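Local structure of beta-glucuronidase (Dictyoglomus thermophilum, 6XXW) at residues His391-Ile394 against Met395-Leu398. The protein probably hydrolyses beta-D-glucuronides, releasing glucuronic acid, as a glycoside hydrolase of family 2. Residues are numbered along the deposited sequence; the frame is centred on the assembly and turned at random.
Sequences HLEI and MREL
H391 and M395 sit one turn apart on helix 385-402 of the TIM barrel domain and run side by side. M395 SD lies at the edge of the H391 ring, 3.9 Å from H391 CD2 and near the ring plane, a sulfur-aromatic contact. Bends at chi2 and chi3 (-49° and -58°) fold the methionine chain so that its sulfur lies beside the ring. On another side of the helix, R396 reaches back along the preceding turn, extended from CG to NE. L392 CB lies over one face of the guanidinium, 3.8 Å from R396 NH2. R396 NH1 comes within 3.5 Å of E393 CG. The E393 carboxylate is not in contact: E393 OE2 stays 4.8 Å from R396 NH1. Four i to i+4 backbone bonds hold the two turns together. The shortest, L398 N to I394 O, is 2.8 Å long. L398 CB is 3.3 Å from I394 O. The charge partner of R396 is E434 on helix 422-438, which bonds NE in a salt bridge. Replacing R396 with an alanine removes the guanidinium, which would probably leave E434 without this salt bridge and L392 CB without its flat cover on this side. Helix 422-438 also supplies Y427, whose OH is hydrogen-bonded to H391 ND1 and helps fix the ring's rotation.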
loop_
_atom_site.group_PDB
_atom_site.type_symbol
_atom_site.label_atom_id
_atom_site.label_comp_id
_atom_site.label_asym_id
_atom_site.label_seq_id
_atom_site.Cartn_x
_atom_site.Cartn_y
_atom_site.Cartn_z
ATOM N N HIS A 391 5.163 36.128 -22.985
ATOM C CA HIS A 391 4.712 34.971 -23.754
ATOM C C HIS A 391 5.292 34.989 -25.167
ATOM O O HIS A 391 5.754 33.957 -25.676
ATOM C CB HIS A 391 3.185 34.962 -23.775
ATOM C CG HIS A 391 2.565 33.627 -24.068
ATOM N ND1 HIS A 391 1.268 33.322 -23.697
ATOM C CD2 HIS A 391 3.034 32.538 -24.724
ATOM C CE1 HIS A 391 0.972 32.101 -24.104
ATOM N NE2 HIS A 391 2.030 31.597 -24.718
ATOM N N LEU A 392 5.284 36.157 -25.815
ATOM C CA LEU A 392 5.833 36.261 -27.166
ATOM C C LEU A 392 7.334 36.002 -27.178
ATOM O O LEU A 392 7.852 35.348 -28.093
ATOM C CB LEU A 392 5.532 37.641 -27.759
ATOM C CG LEU A 392 4.053 37.977 -27.946
ATOM C CD1 LEU A 392 3.860 39.480 -28.227
ATOM C CD2 LEU A 392 3.393 37.113 -29.029
ATOM N N GLU A 393 8.058 36.532 -26.191
ATOM C CA GLU A 393 9.487 36.232 -26.110
ATOM C C GLU A 393 9.720 34.744 -25.871
ATOM O O GLU A 393 10.671 34.158 -26.412
ATOM C CB GLU A 393 10.142 37.077 -25.015
ATOM C CG GLU A 393 9.995 38.579 -25.274
ATOM C CD GLU A 393 10.787 39.451 -24.306
ATOM O OE1 GLU A 393 10.372 39.574 -23.135
ATOM O OE2 GLU A 393 11.811 40.032 -24.726
ATOM N N ILE A 394 8.855 34.114 -25.072
ATOM C CA ILE A 394 8.975 32.677 -24.816
ATOM C C ILE A 394 8.836 31.884 -26.112
ATOM O O ILE A 394 9.629 30.975 -26.392
ATOM C CB ILE A 394 7.933 32.226 -23.776
ATOM C CG1 ILE A 394 8.335 32.690 -22.372
ATOM C CG2 ILE A 394 7.727 30.698 -23.842
ATOM C CD1 ILE A 394 9.742 32.336 -21.989
ATOM N N MET A 395 7.811 32.193 -26.910
ATOM C CA MET A 395 7.638 31.492 -28.185
ATOM C C MET A 395 8.863 31.661 -29.077
ATOM O O MET A 395 9.273 30.719 -29.767
ATOM C CB MET A 395 6.383 31.987 -28.923
ATOM C CG MET A 395 5.067 31.889 -28.156
ATOM S SD MET A 395 4.793 30.258 -27.401
ATOM C CE MET A 395 4.872 29.174 -28.823
ATOM N N ARG A 396 9.461 32.857 -29.086
ATOM C CA ARG A 396 10.668 33.053 -29.886
ATOM C C ARG A 396 11.816 32.195 -29.367
ATOM O O ARG A 396 12.511 31.548 -30.155
ATOM C CB ARG A 396 11.057 34.532 -29.909
ATOM C CG ARG A 396 9.977 35.422 -30.497
ATOM C CD ARG A 396 10.315 36.915 -30.400
ATOM N NE ARG A 396 9.158 37.773 -30.674
ATOM C CZ ARG A 396 8.749 38.756 -29.874
ATOM N NH1 ARG A 396 9.387 38.994 -28.737
ATOM N NH2 ARG A 396 7.695 39.496 -30.201
ATOM N N GLU A 397 12.015 32.157 -28.044
ATOM C CA GLU A 397 13.095 31.350 -27.470
ATOM C C GLU A 397 12.861 29.861 -27.704
ATOM O O GLU A 397 13.810 29.087 -27.913
ATOM C CB GLU A 397 13.209 31.605 -25.966
ATOM C CG GLU A 397 13.664 33.002 -25.552
ATOM C CD GLU A 397 13.792 33.153 -24.034
ATOM O OE1 GLU A 397 14.184 32.179 -23.352
ATOM O OE2 GLU A 397 13.509 34.254 -23.516
ATOM N N LEU A 398 11.605 29.439 -27.629
ATOM C CA LEU A 398 11.280 28.022 -27.723
ATOM C C LEU A 398 11.478 27.512 -29.143
ATOM O O LEU A 398 12.102 26.471 -29.362
ATOM C CB LEU A 398 9.841 27.807 -27.259
ATOM C CG LEU A 398 9.207 26.438 -27.480
ATOM C CD1 LEU A 398 9.987 25.351 -26.750
ATOM C CD2 LEU A 398 7.749 26.470 -27.025
#